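Local atomic coordinates of topoisomerase IV subunit A (Escherichia coli, PDB entry 1ZVT), a protein that forms part of the type II topoisomerase that decatenates and relaxes DNA, its C-terminal domain probably binding DNA and shaping substrate preference. Residues Val48-Ala58 with Leu115-Ile126; Ala149-Leu157 with Arg233-Val241. One frame throughout, in Å; residues are numbered along the deposited sequence.

Contact 1 (Val48-Ala58 with Leu115-Ile126); sequences VFVDSTGRSYA and LVARNRAGKALI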
ATOM      1  N   VAL A  48      -6.383 -10.708  -1.768  1.00 17.59           N
ATOM      2  CA  VAL A  48      -6.517 -10.028  -0.476  1.00 17.61           C
ATOM      3  C   VAL A  48      -6.873  -8.559  -0.717  1.00 18.25           C
ATOM      4  O   VAL A  48      -6.393  -7.955  -1.681  1.00 18.15           O
ATOM      5  CB  VAL A  48      -5.208 -10.151   0.320  1.00 18.73           C
ATOM      6  CG1 VAL A  48      -5.083  -9.076   1.364  1.00 19.84           C
ATOM      7  CG2 VAL A  48      -5.118 -11.544   0.962  1.00 19.80           C
ATOM      8  N   PHE A  49      -7.720  -8.015   0.161  1.00 17.34           N
ATOM      9  CA  PHE A  49      -8.145  -6.625   0.154  1.00 17.93           C
ATOM     10  C   PHE A  49      -7.798  -6.031   1.505  1.00 17.73           C
ATOM     11  O   PHE A  49      -7.941  -6.682   2.555  1.00 18.81           O
ATOM     12  CB  PHE A  49      -9.658  -6.526  -0.102  1.00 18.11           C
ATOM     13  CG  PHE A  49     -10.056  -7.106  -1.423  1.00 17.66           C
ATOM     14  CD1 PHE A  49     -10.443  -8.439  -1.524  1.00 18.70           C
ATOM     15  CD2 PHE A  49      -9.975  -6.330  -2.582  1.00 19.76           C
ATOM     16  CE1 PHE A  49     -10.767  -9.004  -2.776  1.00 18.56           C
ATOM     17  CE2 PHE A  49     -10.289  -6.893  -3.841  1.00 18.41           C
ATOM     18  CZ  PHE A  49     -10.688  -8.232  -3.919  1.00 18.12           C
ATOM     19  N   VAL A  50      -7.345  -4.783   1.488  1.00 17.83           N
ATOM     20  CA  VAL A  50      -7.145  -4.051   2.739  1.00 18.44           C
ATOM     21  C   VAL A  50      -8.093  -2.837   2.764  1.00 18.86           C
ATOM     22  O   VAL A  50      -8.133  -2.058   1.788  1.00 19.84           O
ATOM     23  CB  VAL A  50      -5.683  -3.601   2.883  1.00 18.59           C
ATOM     24  CG1 VAL A  50      -5.520  -2.865   4.204  1.00 20.53           C
ATOM     25  CG2 VAL A  50      -4.731  -4.825   2.842  1.00 18.96           C
ATOM     26  N   ASP A  51      -8.852  -2.689   3.845  1.00 18.76           N
ATOM     27  CA  ASP A  51      -9.781  -1.539   3.949  1.00 19.39           C
ATOM     28  C   ASP A  51      -9.166  -0.323   4.626  1.00 19.41           C
ATOM     29  O   ASP A  51      -8.028  -0.374   5.125  1.00 19.49           O
ATOM     30  CB  ASP A  51     -11.162  -1.936   4.548  1.00 19.03           C
ATOM     31  CG  ASP A  51     -11.158  -2.101   6.074  1.00 22.04           C
ATOM     32  OD1 ASP A  51     -10.252  -1.607   6.764  1.00 23.25           O
ATOM     33  OD2 ASP A  51     -12.111  -2.717   6.588  1.00 24.78           O
ATOM     34  N   SER A  52      -9.922   0.782   4.606  1.00 19.01           N
ATOM     35  CA  SER A  52      -9.437   2.068   5.103  1.00 20.42           C
ATOM     36  C   SER A  52      -9.201   2.107   6.615  1.00 20.39           C
ATOM     37  O   SER A  52      -8.608   3.075   7.119  1.00 21.67           O
ATOM     38  CB  SER A  52     -10.427   3.170   4.703  1.00 19.51           C
ATOM     39  OG  SER A  52     -11.712   2.823   5.135  1.00 21.67           O
ATOM     40  N   THR A  53      -9.663   1.084   7.332  1.00 20.16           N
ATOM     41  CA  THR A  53      -9.496   0.963   8.776  1.00 21.02           C
ATOM     42  C   THR A  53      -8.341   0.046   9.175  1.00 20.34           C
ATOM     43  O   THR A  53      -8.062  -0.127  10.361  1.00 20.61           O
ATOM     44  CB  THR A  53     -10.797   0.504   9.488  1.00 21.76           C
ATOM     45  OG1 THR A  53     -11.047  -0.880   9.227  1.00 22.94           O
ATOM     46  CG2 THR A  53     -11.997   1.334   9.056  1.00 22.86           C
ATOM     47  N   GLY A  54      -7.669  -0.509   8.177  1.00 19.77           N
ATOM     48  CA  GLY A  54      -6.504  -1.374   8.421  1.00 18.97           C
ATOM     49  C   GLY A  54      -6.838  -2.849   8.570  1.00 19.66           C
ATOM     50  O   GLY A  54      -5.995  -3.641   9.027  1.00 20.24           O
ATOM     51  N   ARG A  55      -8.055  -3.226   8.189  1.00 18.56           N
ATOM     52  CA  ARG A  55      -8.439  -4.649   8.195  1.00 18.98           C
ATOM     53  C   ARG A  55      -8.088  -5.303   6.865  1.00 18.26           C
ATOM     54  O   ARG A  55      -8.154  -4.656   5.832  1.00 17.95           O
ATOM     55  CB  ARG A  55      -9.942  -4.804   8.488  1.00 19.03           C
ATOM     56  CG  ARG A  55     -10.346  -4.271   9.881  1.00 20.64           C
ATOM     57  CD  ARG A  55     -11.767  -4.706  10.264  1.00 21.76           C
ATOM     58  NE  ARG A  55     -11.874  -6.141  10.553  1.00 23.13           N
ATOM     59  CZ  ARG A  55     -11.659  -6.707  11.744  1.00 25.74           C
ATOM     60  NH1 ARG A  55     -11.268  -5.980  12.796  1.00 24.10           N
ATOM     61  NH2 ARG A  55     -11.823  -8.011  11.891  1.00 24.68           N
ATOM     62  N   SER A  56      -7.725  -6.589   6.885  1.00 17.48           N
ATOM     63  CA  SER A  56      -7.481  -7.347   5.646  1.00 17.02           C
ATOM     64  C   SER A  56      -8.452  -8.532   5.505  1.00 16.95           C
ATOM     65  O   SER A  56      -8.935  -9.076   6.499  1.00 17.18           O
ATOM     66  CB  SER A  56      -6.031  -7.841   5.538  1.00 18.14           C
ATOM     67  OG  SER A  56      -5.736  -8.795   6.547  1.00 21.23           O
ATOM     68  N   TYR A  57      -8.716  -8.918   4.256  1.00 16.21           N
ATOM     69  CA  TYR A  57      -9.722  -9.909   3.936  1.00 15.85           C
ATOM     70  C   TYR A  57      -9.206 -10.720   2.772  1.00 17.40           C
ATOM     71  O   TYR A  57      -8.602 -10.151   1.863  1.00 18.55           O
ATOM     72  CB  TYR A  57     -11.013  -9.242   3.468  1.00 16.15           C
ATOM     73  CG  TYR A  57     -11.588  -8.182   4.352  1.00 16.21           C
ATOM     74  CD1 TYR A  57     -11.095  -6.876   4.317  1.00 16.67           C
ATOM     75  CD2 TYR A  57     -12.684  -8.459   5.178  1.00 18.05           C
ATOM     76  CE1 TYR A  57     -11.660  -5.879   5.121  1.00 16.35           C
ATOM     77  CE2 TYR A  57     -13.244  -7.459   5.980  1.00 18.77           C
ATOM     78  CZ  TYR A  57     -12.728  -6.186   5.928  1.00 17.54           C
ATOM     79  OH  TYR A  57     -13.250  -5.198   6.727  1.00 20.00           O
ATOM     80  N   ALA A  58      -9.452 -12.033   2.780  1.00 17.11           N
ATOM     81  CA  ALA A  58      -9.120 -12.854   1.631  1.00 18.04           C
ATOM     82  C   ALA A  58     -10.369 -13.445   0.980  1.00 18.09           C
ATOM     83  O   ALA A  58     -11.315 -13.841   1.679  1.00 18.53           O
ATOM     84  CB  ALA A  58      -8.187 -13.975   2.031  1.00 18.00           C
ATOM     85  N   LEU A 115      -1.905 -11.528   5.877  1.00 19.36           N
ATOM     86  CA  LEU A 115      -3.100 -10.777   5.454  1.00 19.89           C
ATOM     87  C   LEU A 115      -4.293 -11.688   5.165  1.00 20.15           C
ATOM     88  O   LEU A 115      -5.415 -11.212   5.057  1.00 20.54           O
ATOM     89  CB  LEU A 115      -2.791  -9.953   4.206  1.00 20.62           C
ATOM     90  CG  LEU A 115      -2.106  -8.602   4.422  1.00 21.50           C
ATOM     91  CD1 LEU A 115      -0.730  -8.795   4.961  1.00 21.66           C
ATOM     92  CD2 LEU A 115      -2.023  -7.883   3.098  1.00 23.75           C
ATOM     93  N   VAL A 116      -4.052 -12.991   5.033  1.00 20.27           N
ATOM     94  CA  VAL A 116      -5.111 -13.884   4.539  1.00 20.96           C
ATOM     95  C   VAL A 116      -6.092 -14.211   5.658  1.00 21.33           C
ATOM     96  O   VAL A 116      -5.757 -14.942   6.600  1.00 23.42           O
ATOM     97  CB  VAL A 116      -4.518 -15.142   3.909  1.00 20.24           C
ATOM     98  CG1 VAL A 116      -5.615 -16.174   3.538  1.00 22.58           C
ATOM     99  CG2 VAL A 116      -3.686 -14.767   2.690  1.00 19.72           C
ATOM    100  N   ALA A 117      -7.279 -13.621   5.579  1.00 21.42           N
ATOM    101  CA  ALA A 117      -8.328 -13.849   6.575  1.00 21.31           C
ATOM    102  C   ALA A 117      -9.601 -14.174   5.815  1.00 21.70           C
ATOM    103  O   ALA A 117     -10.179 -13.297   5.173  1.00 21.56           O
ATOM    104  CB  ALA A 117      -8.523 -12.637   7.428  1.00 21.34           C
ATOM    105  N   ARG A 118     -10.011 -15.446   5.858  1.00 22.02           N
ATOM    106  CA  ARG A 118     -11.080 -15.922   4.995  1.00 22.99           C
ATOM    107  C   ARG A 118     -12.486 -15.695   5.580  1.00 21.51           C
ATOM    108  O   ARG A 118     -13.481 -15.911   4.890  1.00 21.31           O
ATOM    109  CB  ARG A 118     -10.835 -17.390   4.604  1.00 23.29           C
ATOM    110  CG  ARG A 118      -9.489 -17.566   3.881  1.00 25.49           C
ATOM    111  CD  ARG A 118      -9.095 -19.008   3.655  1.00 27.22           C
ATOM    112  NE  ARG A 118      -7.808 -19.147   2.955  1.00 31.78           N
ATOM    113  CZ  ARG A 118      -7.655 -19.052   1.635  1.00 33.15           C
ATOM    114  NH1 ARG A 118      -8.696 -18.792   0.856  1.00 34.89           N
ATOM    115  NH2 ARG A 118      -6.461 -19.192   1.088  1.00 32.69           N
ATOM    116  N   ASN A 119     -12.554 -15.279   6.843  1.00 21.89           N
ATOM    117  CA  ASN A 119     -13.816 -14.954   7.492  1.00 21.96           C
ATOM    118  C   ASN A 119     -14.324 -13.623   6.988  1.00 21.56           C
ATOM    119  O   ASN A 119     -13.539 -12.777   6.543  1.00 21.34           O
ATOM    120  CB  ASN A 119     -13.649 -14.902   9.013  1.00 22.26           C
ATOM    121  CG  ASN A 119     -12.626 -13.870   9.450  1.00 23.41           C
ATOM    122  OD1 ASN A 119     -11.438 -13.967   9.107  1.00 24.58           O
ATOM    123  ND2 ASN A 119     -13.078 -12.869  10.189  1.00 23.73           N
ATOM    124  N   ARG A 120     -15.640 -13.434   7.069  1.00 21.12           N
ATOM    125  CA  ARG A 120     -16.283 -12.313   6.395  1.00 20.88           C
ATOM    126  C   ARG A 120     -15.836 -10.958   6.935  1.00 20.82           C
ATOM    127  O   ARG A 120     -15.725  -9.990   6.170  1.00 19.98           O
ATOM    128  CB  ARG A 120     -17.810 -12.454   6.463  1.00 21.74           C
ATOM    129  CG  ARG A 120     -18.540 -11.651   5.399  1.00 21.58           C
ATOM    130  CD  ARG A 120     -20.062 -11.850   5.476  1.00 21.26           C
ATOM    131  NE  ARG A 120     -20.722 -11.363   4.261  1.00 22.24           N
ATOM    132  CZ  ARG A 120     -21.039 -10.088   4.036  1.00 23.09           C
ATOM    133  NH1 ARG A 120     -20.711  -9.143   4.917  1.00 22.29           N
ATOM    134  NH2 ARG A 120     -21.661  -9.752   2.915  1.00 21.37           N
ATOM    135  N   ALA A 121     -15.572 -10.894   8.240  1.00 20.55           N
ATOM    136  CA  ALA A 121     -15.143  -9.649   8.866  1.00 20.48           C
ATOM    137  C   ALA A 121     -13.644  -9.423   8.732  1.00 20.27           C
ATOM    138  O   ALA A 121     -13.153  -8.408   9.184  1.00 20.62           O
ATOM    139  CB  ALA A 121     -15.551  -9.627  10.342  1.00 20.60           C
ATOM    140  N   GLY A 122     -12.929 -10.373   8.121  1.00 20.99           N
ATOM    141  CA  GLY A 122     -11.457 -10.284   7.977  1.00 21.31           C
ATOM    142  C   GLY A 122     -10.722 -10.183   9.302  1.00 22.86           C
ATOM    143  O   GLY A 122     -11.217 -10.653  10.353  1.00 23.42           O
ATOM    144  N   LYS A 123      -9.547  -9.559   9.251  1.00 21.87           N
ATOM    145  CA  LYS A 123      -8.614  -9.475  10.379  1.00 22.47           C
ATOM    146  C   LYS A 123      -8.179  -8.044  10.639  1.00 21.78           C
ATOM    147  O   LYS A 123      -7.944  -7.284   9.701  1.00 20.70           O
ATOM    148  CB  LYS A 123      -7.385 -10.352  10.071  1.00 23.21           C
ATOM    149  CG  LYS A 123      -6.099  -9.976  10.766  1.00 25.95           C
ATOM    150  CD  LYS A 123      -4.956 -10.894  10.353  1.00 24.55           C
ATOM    151  CE  LYS A 123      -3.657 -10.452  11.026  1.00 27.42           C
ATOM    152  NZ  LYS A 123      -2.508 -11.374  10.740  1.00 27.85           N
ATOM    153  N   ALA A 124      -8.067  -7.667  11.922  1.00 21.09           N
ATOM    154  CA  ALA A 124      -7.452  -6.392  12.277  1.00 21.47           C
ATOM    155  C   ALA A 124      -5.961  -6.534  12.027  1.00 21.83           C
ATOM    156  O   ALA A 124      -5.281  -7.268  12.746  1.00 23.83           O
ATOM    157  CB  ALA A 124      -7.732  -6.062  13.761  1.00 21.60           C
ATOM    158  N   LEU A 125      -5.454  -5.915  10.971  1.00 20.74           N
ATOM    159  CA  LEU A 125      -4.065  -6.163  10.577  1.00 20.79           C
ATOM    160  C   LEU A 125      -3.154  -5.052  11.067  1.00 20.58           C
ATOM    161  O   LEU A 125      -2.106  -5.318  11.655  1.00 20.89           O
ATOM    162  CB  LEU A 125      -3.936  -6.323   9.065  1.00 20.20           C
ATOM    163  CG  LEU A 125      -2.543  -6.258   8.437  1.00 20.27           C
ATOM    164  CD1 LEU A 125      -1.722  -7.478   8.792  1.00 22.72           C
ATOM    165  CD2 LEU A 125      -2.686  -6.113   6.904  1.00 23.00           C
ATOM    166  N   ILE A 126      -3.529  -3.812  10.774  1.00 20.42           N
ATOM    167  CA  ILE A 126      -2.757  -2.672  11.277  1.00 20.81           C
ATOM    168  C   ILE A 126      -3.642  -1.744  12.100  1.00 21.10           C
ATOM    169  O   ILE A 126      -4.755  -1.373  11.693  1.00 20.82           O
ATOM    170  CB  ILE A 126      -1.961  -1.936  10.168  1.00 21.66           C
ATOM    171  CG1 ILE A 126      -1.173  -0.753  10.754  1.00 22.47           C
ATOM    172  CG2 ILE A 126      -2.870  -1.512   9.016  1.00 22.26           C
ATOM    173  CD1 ILE A 126       0.003  -0.369   9.901  1.00 23.40           C
TER
HETATM  174  O   HOH W   1      -7.317  -2.710  12.183  1.00 30.54           O
HETATM  175  O   HOH W   2     -14.853  -6.101   9.664  1.00 30.56           O
HETATM  176  O   HOH W   3     -12.973 -12.426   3.692  1.00 19.51           O
HETATM  177  O   HOH W   4     -12.940 -16.026   1.990  1.00 24.50           O

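Contact 2 (Ala149-Leu157 with Arg233-Val241); sequences AITQAGRML and RGLQRIDRV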
ATOM      1  N   ALA A 149      11.103   7.184   3.601  1.00 15.41           N
ATOM      2  CA  ALA A 149       9.894   7.816   4.110  1.00 15.24           C
ATOM      3  C   ALA A 149       9.996   9.302   3.892  1.00 15.56           C
ATOM      4  O   ALA A 149      11.060   9.894   4.091  1.00 15.84           O
ATOM      5  CB  ALA A 149       9.766   7.555   5.648  1.00 16.16           C
ATOM      6  N   ILE A 150       8.885   9.917   3.485  1.00 16.03           N
ATOM      7  CA  ILE A 150       8.819  11.369   3.301  1.00 16.29           C
ATOM      8  C   ILE A 150       7.588  11.860   4.049  1.00 16.45           C
ATOM      9  O   ILE A 150       6.498  11.334   3.843  1.00 15.66           O
ATOM     10  CB  ILE A 150       8.656  11.767   1.797  1.00 16.67           C
ATOM     11  CG1 ILE A 150       9.788  11.118   0.966  1.00 16.76           C
ATOM     12  CG2 ILE A 150       8.630  13.310   1.659  1.00 17.54           C
ATOM     13  CD1 ILE A 150       9.613  11.390  -0.552  1.00 20.47           C
ATOM     14  N   THR A 151       7.759  12.842   4.930  1.00 15.80           N
ATOM     15  CA  THR A 151       6.619  13.357   5.699  1.00 16.66           C
ATOM     16  C   THR A 151       5.887  14.520   5.018  1.00 17.21           C
ATOM     17  O   THR A 151       6.428  15.166   4.102  1.00 16.82           O
ATOM     18  CB  THR A 151       7.039  13.841   7.109  1.00 16.59           C
ATOM     19  OG1 THR A 151       7.802  15.048   7.010  1.00 17.35           O
ATOM     20  CG2 THR A 151       7.884  12.783   7.813  1.00 17.18           C
ATOM     21  N   GLN A 152       4.692  14.821   5.531  1.00 17.69           N
ATOM     22  CA  GLN A 152       3.870  15.921   5.034  1.00 19.52           C
ATOM     23  C   GLN A 152       4.617  17.250   5.207  1.00 19.56           C
ATOM     24  O   GLN A 152       4.465  18.172   4.400  1.00 19.46           O
ATOM     25  CB  GLN A 152       2.566  15.908   5.826  1.00 19.74           C
ATOM     26  CG  GLN A 152       1.538  16.941   5.515  1.00 22.77           C
ATOM     27  CD  GLN A 152       0.360  16.851   6.472  1.00 23.67           C
ATOM     28  OE1 GLN A 152      -0.152  17.877   6.943  1.00 29.40           O
ATOM     29  NE2 GLN A 152      -0.060  15.618   6.794  1.00 25.33           N
ATOM     30  N   ALA A 153       5.426  17.341   6.262  1.00 19.10           N
ATOM     31  CA  ALA A 153       6.200  18.562   6.539  1.00 19.92           C
ATOM     32  C   ALA A 153       7.402  18.696   5.612  1.00 20.23           C
ATOM     33  O   ALA A 153       7.971  19.784   5.466  1.00 21.65           O
ATOM     34  CB  ALA A 153       6.631  18.617   8.023  1.00 20.26           C
ATOM     35  N   GLY A 154       7.783  17.596   4.973  1.00 20.37           N
ATOM     36  CA  GLY A 154       8.882  17.575   4.015  1.00 19.85           C
ATOM     37  C   GLY A 154      10.176  16.995   4.543  1.00 19.43           C
ATOM     38  O   GLY A 154      11.250  17.327   4.043  1.00 20.16           O
ATOM     39  N   ARG A 155      10.096  16.142   5.565  1.00 18.24           N
ATOM     40  CA  ARG A 155      11.305  15.481   6.056  1.00 17.83           C
ATOM     41  C   ARG A 155      11.473  14.129   5.393  1.00 17.94           C
ATOM     42  O   ARG A 155      10.493  13.446   5.126  1.00 17.92           O
ATOM     43  CB  ARG A 155      11.291  15.314   7.578  1.00 17.20           C
ATOM     44  CG  ARG A 155      11.344  16.659   8.307  1.00 18.01           C
ATOM     45  CD  ARG A 155      11.452  16.522   9.803  1.00 19.50           C
ATOM     46  NE  ARG A 155      11.732  17.864  10.307  1.00 23.47           N
ATOM     47  CZ  ARG A 155      10.796  18.777  10.535  1.00 26.56           C
ATOM     48  NH1 ARG A 155       9.509  18.486  10.358  1.00 27.92           N
ATOM     49  NH2 ARG A 155      11.150  19.992  10.928  1.00 28.83           N
ATOM     50  N   MET A 156      12.725  13.754   5.135  1.00 19.39           N
ATOM     51  CA  MET A 156      13.053  12.485   4.475  1.00 20.65           C
ATOM     52  C   MET A 156      13.977  11.643   5.352  1.00 19.16           C
ATOM     53  O   MET A 156      14.921  12.151   5.973  1.00 18.42           O
ATOM     54  CB  MET A 156      13.725  12.725   3.111  1.00 21.05           C
ATOM     55  CG  MET A 156      12.857  13.467   2.125  1.00 24.50           C
ATOM     56  SD  MET A 156      13.688  13.633   0.526  1.00 30.97           S
ATOM     57  CE  MET A 156      14.265  12.009   0.237  1.00 22.10           C
ATOM     58  N   LEU A 157      13.692  10.351   5.416  1.00 17.88           N
ATOM     59  CA  LEU A 157      14.563   9.420   6.145  1.00 18.25           C
ATOM     60  C   LEU A 157      14.687   8.145   5.349  1.00 18.32           C
ATOM     61  O   LEU A 157      13.683   7.636   4.867  1.00 18.30           O
ATOM     62  CB  LEU A 157      13.961   9.077   7.516  1.00 18.48           C
ATOM     63  CG  LEU A 157      14.781   8.137   8.423  1.00 16.95           C
ATOM     64  CD1 LEU A 157      16.071   8.784   8.890  1.00 19.42           C
ATOM     65  CD2 LEU A 157      13.980   7.693   9.636  1.00 19.61           C
ATOM     66  N   ARG A 233      13.424  22.133   2.303  1.00 27.84           N
ATOM     67  CA  ARG A 233      12.562  23.303   2.126  1.00 28.28           C
ATOM     68  C   ARG A 233      11.716  23.177   0.872  1.00 27.36           C
ATOM     69  O   ARG A 233      12.227  22.867  -0.199  1.00 27.77           O
ATOM     70  CB  ARG A 233      13.349  24.619   2.039  1.00 28.49           C
ATOM     71  CG  ARG A 233      12.502  25.808   2.526  1.00 33.01           C
ATOM     72  CD  ARG A 233      12.778  27.125   1.805  1.00 38.73           C
ATOM     73  NE  ARG A 233      14.117  27.634   2.071  1.00 43.04           N
ATOM     74  CZ  ARG A 233      14.616  28.765   1.566  1.00 45.65           C
ATOM     75  NH1 ARG A 233      13.886  29.537   0.761  1.00 46.91           N
ATOM     76  NH2 ARG A 233      15.852  29.127   1.874  1.00 46.20           N
ATOM     77  N   GLY A 234      10.421  23.432   1.016  1.00 27.09           N
ATOM     78  CA  GLY A 234       9.511  23.417  -0.114  1.00 27.01           C
ATOM     79  C   GLY A 234       9.033  22.045  -0.538  1.00 26.39           C
ATOM     80  O   GLY A 234       8.248  21.936  -1.478  1.00 26.94           O
ATOM     81  N   LEU A 235       9.466  20.989   0.152  1.00 25.91           N
ATOM     82  CA  LEU A 235       9.020  19.629  -0.213  1.00 25.66           C
ATOM     83  C   LEU A 235       7.690  19.254   0.465  1.00 25.76           C
ATOM     84  O   LEU A 235       7.631  18.339   1.291  1.00 26.20           O
ATOM     85  CB  LEU A 235      10.112  18.584   0.083  1.00 25.43           C
ATOM     86  CG  LEU A 235       9.991  17.225  -0.618  1.00 27.24           C
ATOM     87  CD1 LEU A 235      10.269  17.342  -2.100  1.00 29.29           C
ATOM     88  CD2 LEU A 235      10.957  16.242   0.029  1.00 27.35           C
ATOM     89  N   GLN A 236       6.640  19.991   0.124  1.00 25.09           N
ATOM     90  CA  GLN A 236       5.300  19.782   0.638  1.00 24.74           C
ATOM     91  C   GLN A 236       4.344  19.786  -0.547  1.00 24.70           C
ATOM     92  O   GLN A 236       4.599  20.496  -1.526  1.00 24.28           O
ATOM     93  CB  GLN A 236       4.913  20.920   1.576  1.00 25.25           C
ATOM     94  CG  GLN A 236       5.705  20.951   2.852  1.00 26.50           C
ATOM     95  CD  GLN A 236       5.112  21.921   3.830  1.00 33.33           C
ATOM     96  OE1 GLN A 236       4.241  21.567   4.629  1.00 38.57           O
ATOM     97  NE2 GLN A 236       5.552  23.154   3.763  1.00 34.06           N
ATOM     98  N   ARG A 237       3.263  19.001  -0.447  1.00 23.75           N
ATOM     99  CA  ARG A 237       2.256  18.848  -1.509  1.00 24.26           C
ATOM    100  C   ARG A 237       2.926  18.351  -2.781  1.00 22.81           C
ATOM    101  O   ARG A 237       2.766  18.909  -3.857  1.00 21.57           O
ATOM    102  CB  ARG A 237       1.433  20.130  -1.730  1.00 24.45           C
ATOM    103  CG  ARG A 237       0.739  20.622  -0.437  1.00 27.96           C
ATOM    104  CD  ARG A 237      -0.288  21.706  -0.737  1.00 29.70           C
ATOM    105  NE  ARG A 237       0.279  22.843  -1.463  1.00 38.22           N
ATOM    106  CZ  ARG A 237      -0.262  24.061  -1.493  1.00 42.18           C
ATOM    107  NH1 ARG A 237      -1.378  24.324  -0.816  1.00 44.30           N
ATOM    108  NH2 ARG A 237       0.323  25.028  -2.187  1.00 44.58           N
ATOM    109  N   ILE A 238       3.740  17.317  -2.618  1.00 21.86           N
ATOM    110  CA  ILE A 238       4.356  16.664  -3.784  1.00 20.82           C
ATOM    111  C   ILE A 238       3.269  16.232  -4.768  1.00 21.55           C
ATOM    112  O   ILE A 238       2.266  15.621  -4.361  1.00 22.11           O
ATOM    113  CB  ILE A 238       5.108  15.416  -3.335  1.00 21.06           C
ATOM    114  CG1 ILE A 238       6.309  15.807  -2.488  1.00 20.35           C
ATOM    115  CG2 ILE A 238       5.595  14.607  -4.540  1.00 19.98           C
ATOM    116  CD1 ILE A 238       6.944  14.582  -1.769  1.00 20.89           C
ATOM    117  N   ASP A 239       3.455  16.532  -6.060  1.00 20.86           N
ATOM    118  CA  ASP A 239       2.477  16.090  -7.044  1.00 20.86           C
ATOM    119  C   ASP A 239       3.016  15.168  -8.134  1.00 20.50           C
ATOM    120  O   ASP A 239       2.231  14.598  -8.881  1.00 20.56           O
ATOM    121  CB  ASP A 239       1.693  17.264  -7.623  1.00 22.54           C
ATOM    122  CG  ASP A 239       2.584  18.303  -8.251  1.00 25.39           C
ATOM    123  OD1 ASP A 239       3.548  17.938  -8.956  1.00 31.44           O
ATOM    124  OD2 ASP A 239       2.331  19.502  -8.000  1.00 32.19           O
ATOM    125  N   ARG A 240       4.327  14.961  -8.203  1.00 19.77           N
ATOM    126  CA  ARG A 240       4.834  13.948  -9.134  1.00 20.75           C
ATOM    127  C   ARG A 240       6.084  13.332  -8.556  1.00 20.08           C
ATOM    128  O   ARG A 240       6.928  14.065  -8.047  1.00 19.44           O
ATOM    129  CB  ARG A 240       5.131  14.585 -10.517  1.00 21.02           C
ATOM    130  CG  ARG A 240       5.463  13.563 -11.625  1.00 24.73           C
ATOM    131  CD  ARG A 240       5.690  14.267 -12.998  1.00 25.26           C
ATOM    132  NE  ARG A 240       4.524  15.047 -13.466  1.00 32.24           N
ATOM    133  CZ  ARG A 240       4.432  15.586 -14.689  1.00 33.05           C
ATOM    134  NH1 ARG A 240       5.428  15.439 -15.564  1.00 32.78           N
ATOM    135  NH2 ARG A 240       3.359  16.289 -15.038  1.00 35.47           N
ATOM    136  N   VAL A 241       6.193  12.000  -8.614  1.00 19.70           N
ATOM    137  CA  VAL A 241       7.409  11.319  -8.203  1.00 20.33           C
ATOM    138  C   VAL A 241       7.744  10.301  -9.283  1.00 20.82           C
ATOM    139  O   VAL A 241       6.877   9.551  -9.716  1.00 20.41           O
ATOM    140  CB  VAL A 241       7.247  10.563  -6.870  1.00 21.43           C
ATOM    141  CG1 VAL A 241       8.546   9.855  -6.515  1.00 23.15           C
ATOM    142  CG2 VAL A 241       6.848  11.507  -5.727  1.00 19.48           C
TER
HETATM  143  O   HOH W   5       5.815  16.251   1.535  1.00 19.22           O
HETATM  144  O   HOH W   6       2.659  18.214   2.332  1.00 21.77           O

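Contact 1 (Val48-Ala58 with Leu115-Ile126)
In one blade of the ParC beta-pinwheel, the 48-58 hairpin receives its outer strand, 123-124, from far along the chain, and the seam between R55-S56 and K123-A124 is antiparallel. S56 and K123 form its hydrogen-bonded pair, S56 N giving to K123 O and K123 N to S56 O, both at 2.9 Å. Beyond the pair, G54 O takes two backbone donors, L125 N and I126 N, and on its other side A58 N gives to A117 O at 2.8 Å.

R55 reaches over the strand end with its chain bent about the CG-CD bond (chi3 70°), which turns the guanidinium edge to the 119-122 turn. NE (2.9 Å) and NH2 (3.0 Å) both grip A121 O side-on, the oxygen lying in the guanidinium plane, while the peptide between K123 and A124 lies against one face. The Y57 ring brings CE2 to 3.3 Å from A121 O.

On the other face of the sheet, S56 OG, placed between its N and carbonyl carbon (chi1 66°), donates to L115 O at 2.9 Å. V48 CG1 meets L115 CD2 at 3.7 Å, the two side chains crossing at about a right angle, and A58 CB touches V116 CG1.

R55 and S56, on opposite faces, thus fix the loop leading into the strand to the hairpin by its carbonyls, while backbone bonds on both sides of the S56-K123 pair extend the seam.

Contact 2 (Ala149-Leu157 with Arg233-Val241)
The type I turn T151-G154 of one hairpin faces the inverse gamma turn centred on L235, the backbones coming nearest at G154 and L235 with their CA atoms 4.7 Å apart. The hairpin belongs to a four-stranded blade of the beta-pinwheel, strands 146-151 and 155-160 being its two inner strands, and the 233-241 segment crosses the turn end of that blade on its way from strand 230-231 to strand 240-244. No clear direct hydrogen bond joins the segments. G154 CA instead lies 3.1 Å from L235 O, an approach that the absence of a side chain at this glycine permits.

L235 supplies the apolar centre. Its CG stands anti to the backbone N (chi1 -162°), carrying CD2 toward the hairpin, where it meets M156 SD at 3.8 Å and I150 CG2 at 4.1 Å; its side chain crosses each of these two at about a right angle. I150 CG2 is shared, for I238 CD1 approaches it at 4.0 Å, again at about a right angle. I204 of strand 201-206 touches both L235 and I238, so the small cluster bridges the blade and the neighbouring three-stranded sheet.

Toward the surface the aliphatic part of Q236 lies against the turn carbonyls, CG 3.4 Å from Q152 O and also close to A153 O. Within the hairpin, T151 OG1 accepts from R155 N across the turn. Two waters then make polar bridges over the gap: one links Q152 O to R237 N, and the other donates to T151 O at 2.9 Å and to L235 O at 2.8 Å.

How the contacts relate
Contact 1 closes at I126 before contact 2 opens at A149, so the two follow in series along the chain. They lie on opposite sides of its centre, with their own centres about 29 Å apart and nearest atoms about 13 Å apart, and they do not touch. Each uses the hairpin of a different four-stranded antiparallel sheet with the same strand order, as expected for repeated pinwheel blades. Contact 1 thus shows how a blade takes its outer strand, 123-124, from the chain after the next blade's hairpin, and contact 2 how the chain, having closed the last four-stranded blade with strand 230-231, packs across its turn on the way to the three-stranded sheet.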